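Side-chain contacts in manganese-containing pseudocatalase (Thermus thermophilus, PDB 2V8T), which probably breaks down hydrogen peroxide to water and oxygen, using a pair of manganese ions bound in each subunit: residues K194-E197 with S198-V202; L163-Y166 with E167-N171. One frame throughout, in Å; residues are numbered along the deposited sequence.

Contact 1: K194-E197 with S198-V202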
ATOM      1  N   LYS A 194     -33.010  12.385   1.948  1.00  7.60           N
ATOM      2  CA  LYS A 194     -34.077  13.090   1.211  1.00  7.72           C
ATOM      3  C   LYS A 194     -33.873  12.995  -0.285  1.00  7.62           C
ATOM      4  O   LYS A 194     -34.845  12.835  -1.040  1.00  8.34           O
ATOM      5  CB  LYS A 194     -34.142  14.559   1.690  1.00  8.08           C
ATOM      6  CG  LYS A 194     -34.740  14.715   3.078  1.00  8.16           C
ATOM      7  CD  LYS A 194     -34.625  16.162   3.585  1.00  8.97           C
ATOM      8  CE  LYS A 194     -35.113  16.359   5.005  1.00  9.67           C
ATOM      9  NZ  LYS A 194     -36.607  16.251   5.077  1.00 10.45           N
ATOM     10  N   ALA A 195     -32.628  13.088  -0.753  1.00  7.51           N
ATOM     11  CA  ALA A 195     -32.373  12.950  -2.168  1.00  7.84           C
ATOM     12  C   ALA A 195     -32.783  11.539  -2.657  1.00  7.67           C
ATOM     13  O   ALA A 195     -33.431  11.394  -3.691  1.00  8.24           O
ATOM     14  CB  ALA A 195     -30.892  13.194  -2.456  1.00  8.32           C
ATOM     15  N   LEU A 196     -32.420  10.506  -1.884  1.00  7.66           N
ATOM     16  CA  LEU A 196     -32.821   9.135  -2.250  1.00  8.22           C
ATOM     17  C   LEU A 196     -34.329   8.981  -2.198  1.00  8.37           C
ATOM     18  O   LEU A 196     -34.899   8.295  -3.077  1.00  9.35           O
ATOM     19  CB  LEU A 196     -32.145   8.128  -1.320  1.00  8.06           C
ATOM     20  CG  LEU A 196     -30.668   7.896  -1.610  1.00  8.65           C
ATOM     21  CD1 LEU A 196     -29.967   7.259  -0.421  1.00  9.88           C
ATOM     22  CD2 LEU A 196     -30.493   7.094  -2.885  1.00 10.01           C
ATOM     23  N   GLU A 197     -35.015   9.570  -1.237  1.00  8.60           N
ATOM     24  CA  GLU A 197     -36.473   9.488  -1.202  1.00  9.57           C
ATOM     25  C   GLU A 197     -37.080  10.068  -2.478  1.00  8.83           C
ATOM     26  O   GLU A 197     -38.002   9.507  -3.061  1.00 10.01           O
ATOM     27  CB  GLU A 197     -36.983  10.320   0.048  0.60 11.18           C
ATOM     28  CG  GLU A 197     -36.639   9.757   1.431  0.60 10.25           C
ATOM     29  CD  GLU A 197     -36.911  10.533   2.757  0.60 10.77           C
ATOM     30  OE1 GLU A 197     -37.034  11.837   2.710  0.60 11.91           O
ATOM     31  OE2 GLU A 197     -36.864   9.776   3.774  0.60 10.18           O
ATOM     32  N   SER A 198     -36.553  11.202  -2.918  1.00  8.92           N
ATOM     33  CA  SER A 198     -37.062  11.851  -4.101  1.00  9.83           C
ATOM     34  C   SER A 198     -36.867  11.004  -5.357  1.00  9.79           C
ATOM     35  O   SER A 198     -37.722  10.993  -6.246  1.00 13.97           O
ATOM     36  CB  SER A 198     -36.544  13.264  -4.259  0.60 11.27           C
ATOM     37  OG  SER A 198     -35.172  13.313  -4.646  0.60  9.51           O
ATOM     38  N   LEU A 199     -35.751  10.296  -5.460  1.00  9.43           N
ATOM     39  CA  LEU A 199     -35.410   9.534  -6.649  1.00  9.66           C
ATOM     40  C   LEU A 199     -35.990   8.123  -6.666  1.00 10.46           C
ATOM     41  O   LEU A 199     -36.114   7.543  -7.759  1.00 12.73           O
ATOM     42  CB  LEU A 199     -33.896   9.469  -6.794  1.00  9.91           C
ATOM     43  CG  LEU A 199     -33.230  10.768  -7.151  1.00 10.54           C
ATOM     44  CD1 LEU A 199     -31.690  10.633  -6.793  1.00 13.47           C
ATOM     45  CD2 LEU A 199     -33.485  11.185  -8.599  1.00 13.15           C
ATOM     46  N   THR A 200     -36.251   7.559  -5.501  1.00 10.19           N
ATOM     47  CA  THR A 200     -36.565   6.150  -5.373  1.00 10.93           C
ATOM     48  C   THR A 200     -37.886   5.848  -4.641  1.00 10.75           C
ATOM     49  O   THR A 200     -38.378   4.712  -4.717  1.00 11.83           O
ATOM     50  CB  THR A 200     -35.462   5.358  -4.610  1.00 10.43           C
ATOM     51  OG1 THR A 200     -35.524   5.621  -3.219  1.00 10.10           O
ATOM     52  CG2 THR A 200     -34.053   5.599  -5.154  1.00 12.25           C
ATOM     53  N   GLY A 201     -38.402   6.802  -3.862  1.00 10.83           N
ATOM     54  CA  GLY A 201     -39.555   6.543  -3.046  1.00 11.75           C
ATOM     55  C   GLY A 201     -39.304   5.806  -1.756  1.00 11.42           C
ATOM     56  O   GLY A 201     -40.252   5.623  -0.969  1.00 15.50           O
ATOM     57  N   VAL A 202     -38.072   5.426  -1.497  1.00  9.64           N
ATOM     58  CA  VAL A 202     -37.736   4.693  -0.273  1.00  9.49           C
ATOM     59  C   VAL A 202     -37.412   5.726   0.812  1.00  9.58           C
ATOM     60  O   VAL A 202     -36.617   6.644   0.583  1.00 10.04           O
ATOM     61  CB  VAL A 202     -36.540   3.773  -0.516  1.00 10.44           C
ATOM     62  CG1 VAL A 202     -36.115   3.064   0.768  1.00 11.29           C
ATOM     63  CG2 VAL A 202     -36.883   2.746  -1.636  1.00 12.31           C
TER
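Thr200 reaches back one helical turn to the carbonyl oxygen of Leu196 and grips it twice. Its backbone N lies 2.9 Å from Leu196 O, nearly along the C=O axis, while its hydroxyl comes in from above the carbonyl plane, OG1 to Leu196 O 2.7 Å. A chi1 of 75° sets OG1 between the backbone N and the carbonyl carbon, where it can donate backward to Leu196 O and accept from Val202 N, 3.1 Å from OG1, with the N-H pointing almost straight at it (162°). A threonine thus serves both sides of the helix end. Two residues earlier, in the conformer described, Ser198 does something similar: OG donates to Ala195 O at 2.8 Å, joining Leu199 N on that oxygen, and also bonds Tyr59.

The tight side is apolar. Ala195, Leu196 and Leu199 pack against helix 144-166, all three meeting Leu148; the small Ala195 also lies against Tyr59 and Leu62, and Leu199 touches Leu290 of a third subunit. The looser, partly exposed part carries the charged chains, though each has a polar partner. Lys194 is held at its tip by the carbonyls of Lys249 and Ala251. The less certain Glu197, also with two conformers, leans CG on Val202 O at 3.2 Å and sends OE2 to Thr205.

The solvent-exposed Gly201 ends the helix with phi 79°, its N donating to Glu197 O at 2.8 Å. In that conformation any CB would collide with the carbonyl oxygen of the residue before, so a residue without one fits here. Beyond it, Val202 packs on Val202 of a second subunit. This is a helix C-terminus terminated by glycine and closed by an ST turn, at one end of a long helix in the ferritin-like bundle of manganese catalases.

Contact 2: L163-Y166 with E167-N171. With SO4 (sulfate ion), chain H.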
ATOM      1  N   LEU A 163     -18.512   9.120  17.009  1.00  6.95           N
ATOM      2  CA  LEU A 163     -19.043   8.750  18.315  1.00  6.89           C
ATOM      3  C   LEU A 163     -18.008   7.938  19.117  1.00  6.70           C
ATOM      4  O   LEU A 163     -17.827   8.156  20.318  1.00  7.36           O
ATOM      5  CB  LEU A 163     -20.323   7.944  18.175  1.00  7.10           C
ATOM      6  CG  LEU A 163     -21.551   8.748  17.726  1.00  7.61           C
ATOM      7  CD1 LEU A 163     -22.633   7.787  17.217  1.00  9.22           C
ATOM      8  CD2 LEU A 163     -22.099   9.594  18.853  1.00  9.42           C
ATOM      9  N   ARG A 164     -17.382   6.965  18.460  1.00  6.75           N
ATOM     10  CA  ARG A 164     -16.420   6.124  19.188  1.00  6.94           C
ATOM     11  C   ARG A 164     -15.199   6.921  19.636  1.00  6.93           C
ATOM     12  O   ARG A 164     -14.744   6.774  20.764  1.00  7.67           O
ATOM     13  CB  ARG A 164     -16.023   4.930  18.318  1.00  7.10           C
ATOM     14  CG  ARG A 164     -17.184   3.953  18.151  1.00  7.41           C
ATOM     15  CD  ARG A 164     -16.919   2.938  17.038  1.00  7.43           C
ATOM     16  NE  ARG A 164     -18.030   1.994  16.970  1.00  7.94           N
ATOM     17  CZ  ARG A 164     -18.105   1.007  16.083  1.00  7.42           C
ATOM     18  NH1 ARG A 164     -17.259   0.923  15.084  1.00  8.92           N
ATOM     19  NH2 ARG A 164     -19.115   0.158  16.182  1.00  9.26           N
ATOM     20  N   VAL A 165     -14.679   7.820  18.775  1.00  6.87           N
ATOM     21  CA  VAL A 165     -13.551   8.638  19.190  1.00  7.14           C
ATOM     22  C   VAL A 165     -13.983   9.567  20.322  1.00  7.23           C
ATOM     23  O   VAL A 165     -13.225   9.808  21.278  1.00  7.88           O
ATOM     24  CB  VAL A 165     -12.964   9.403  17.998  1.00  7.67           C
ATOM     25  CG1 VAL A 165     -11.914  10.423  18.446  1.00  8.23           C
ATOM     26  CG2 VAL A 165     -12.319   8.418  17.012  1.00  8.38           C
ATOM     27  N   TYR A 166     -15.198  10.135  20.264  1.00  7.36           N
ATOM     28  CA  TYR A 166     -15.715  10.950  21.348  1.00  7.58           C
ATOM     29  C   TYR A 166     -15.635  10.223  22.672  1.00  7.86           C
ATOM     30  O   TYR A 166     -15.306  10.779  23.724  1.00  9.03           O
ATOM     31  CB  TYR A 166     -17.172  11.348  21.036  1.00  8.17           C
ATOM     32  CG  TYR A 166     -17.793  12.206  22.094  1.00  8.33           C
ATOM     33  CD1 TYR A 166     -18.442  11.638  23.158  1.00 10.25           C
ATOM     34  CD2 TYR A 166     -17.792  13.606  22.004  1.00  8.75           C
ATOM     35  CE1 TYR A 166     -19.030  12.422  24.137  1.00 11.22           C
ATOM     36  CE2 TYR A 166     -18.377  14.397  22.956  1.00  9.40           C
ATOM     37  CZ  TYR A 166     -18.990  13.784  24.042  1.00 10.62           C
ATOM     38  OH  TYR A 166     -19.610  14.528  25.043  1.00 13.05           O
ATOM     39  N   GLU A 167     -15.983   8.923  22.650  1.00  7.59           N
ATOM     40  CA  GLU A 167     -15.978   8.093  23.835  1.00  7.95           C
ATOM     41  C   GLU A 167     -14.584   7.725  24.345  1.00  8.25           C
ATOM     42  O   GLU A 167     -14.463   7.166  25.447  1.00  8.75           O
ATOM     43  CB  GLU A 167     -16.798   6.834  23.581  1.00  8.35           C
ATOM     44  CG  GLU A 167     -18.291   7.140  23.418  1.00  8.26           C
ATOM     45  CD  GLU A 167     -19.052   5.877  23.217  1.00  8.68           C
ATOM     46  OE1 GLU A 167     -18.646   5.185  22.196  1.00  9.66           O
ATOM     47  OE2 GLU A 167     -19.977   5.512  23.929  1.00 10.32           O
ATOM     48  N   MET A 168     -13.536   8.031  23.552  1.00  8.41           N
ATOM     49  CA  MET A 168     -12.156   7.802  23.930  1.00  8.99           C
ATOM     50  C   MET A 168     -11.485   9.051  24.509  1.00  9.73           C
ATOM     51  O   MET A 168     -10.462   8.905  25.173  1.00 12.11           O
ATOM     52  CB  MET A 168     -11.354   7.302  22.686  0.50  9.64           C
ATOM     53  CG  MET A 168     -11.844   5.982  22.135  0.50  9.00           C
ATOM     54  SD  MET A 168     -11.204   5.590  20.449  0.50  9.44           S
ATOM     55  CE  MET A 168      -9.396   5.447  20.775  0.50 10.44           C
ATOM     56  N   THR A 169     -11.956  10.232  24.141  1.00 11.13           N
ATOM     57  CA  THR A 169     -11.214  11.474  24.344  1.00 12.71           C
ATOM     58  C   THR A 169     -12.077  12.383  25.211  1.00 13.34           C
ATOM     59  O   THR A 169     -13.138  12.774  24.789  1.00 18.82           O
ATOM     60  CB  THR A 169     -10.825  12.179  22.979  1.00 14.17           C
ATOM     61  OG1 THR A 169     -11.992  12.434  22.209  1.00 17.78           O
ATOM     62  CG2 THR A 169      -9.802  11.297  22.184  1.00 16.08           C
ATOM     63  N   ASP A 170     -11.561  12.840  26.347  1.00 11.04           N
ATOM     64  CA  ASP A 170     -12.232  13.765  27.190  1.00 12.44           C
ATOM     65  C   ASP A 170     -11.834  15.230  26.961  1.00 10.94           C
ATOM     66  O   ASP A 170     -12.373  16.109  27.611  1.00 14.63           O
ATOM     67  CB  ASP A 170     -12.095  13.377  28.675  1.00 14.87           C
ATOM     68  CG  ASP A 170     -10.705  13.426  29.204  1.00 15.97           C
ATOM     69  OD1 ASP A 170      -9.734  13.818  28.492  1.00 15.14           O
ATOM     70  OD2 ASP A 170     -10.493  13.022  30.387  1.00 23.40           O
ATOM     71  N   ASN A 171     -10.981  15.482  26.012  1.00  8.64           N
ATOM     72  CA  ASN A 171     -10.463  16.799  25.799  1.00  8.27           C
ATOM     73  C   ASN A 171     -11.560  17.703  25.224  1.00  7.94           C
ATOM     74  O   ASN A 171     -12.134  17.376  24.186  1.00  8.14           O
ATOM     75  CB  ASN A 171      -9.310  16.757  24.765  1.00  8.56           C
ATOM     76  CG  ASN A 171      -8.306  15.723  25.057  1.00  9.09           C
ATOM     77  OD1 ASN A 171      -8.581  14.537  24.740  1.00 11.19           O
ATOM     78  ND2 ASN A 171      -7.195  16.072  25.649  1.00  9.81           N
TER
HETATM   79  S   SO4 H1308      -7.450  19.173  27.937  0.95 10.88           S
HETATM   80  O1  SO4 H1308      -6.105  18.894  28.466  0.95 12.79           O
HETATM   81  O2  SO4 H1308      -7.765  20.572  28.186  0.95 11.70           O
HETATM   82  O3  SO4 H1308      -7.460  18.931  26.492  0.95 10.16           O
HETATM   83  O4  SO4 H1308      -8.427  18.308  28.588  0.95 13.01           O
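Glu167 follows directly on helix 144-166, and its N donates back to Leu163 O at 3.1 Å, in the usual i to i+4 fashion. The extended side chain runs back past the same carbonyl: with CG anti to its own carbonyl carbon (chi1 -68°), CG lies 3.3 Å from Leu163 O. It also packs on Pro99 of a fourth subunit. The charged atoms of Glu167 and Arg164 do not meet (NE to OE1 6.2 Å); the guanidinium instead pairs with Glu280 of the fourth subunit and with main-chain oxygens of Ile117 there and of Ser141 in a second subunit. An alanine here lacks the chain beyond CB, which would probably open a gap beside Leu163 O and Pro99 and leave Arg164 with less nearby negative charge.

Met168 winds the chain tighter, its N donating to Val165 O at 2.9 Å from well above the carbonyl plane. Its long flexible chain, modelled in two conformers, passes Arg164 O (CG 3.3 Å away in one of them) and packs on Ala25.

At Thr169 the chain straightens. Its N makes weak bonds to Val165 O and Tyr166 O, and OG1 stands 3.0 Å from Val165 O. The compact, branched side chain also fits against Ala22 and Ala174. Past the exposed Asp170, Asn171 occupies the N-cap position of helix 172-200 without a capping bond; its ND2 donates instead to O3 of a sulfate, 3.0 Å away, and to Asp19. The sulfate probably came from the crystallisation liquor.

Chemically, Val165 O takes a good bond from Met168 N and a weak one from Thr169 N, so part of the main-chain polarity of this buried turn is met locally, while Arg164, and part of the Glu167 main chain, also bond to neighbouring subunits.

Along the chain contact 2 comes first. It ends helix 144-166 and starts the short connection, 167-171, that turns the chain into helix 172-200; contact 1 comes at the far end of that second helix, where it runs out into the following loop. The two are in series, neither nested nor crossing, and do not touch: their nearest atoms are about 19 Å apart and their centres about 33 Å. Helix 172-200 spans the distance between them. It carries His188, as helix 144-166 carries Glu155, both manganese ligands, so the two contacts lie at the two ends of a metal-bearing helix. Both reach the second subunit; contact 1 also meets a third and contact 2 a fourth.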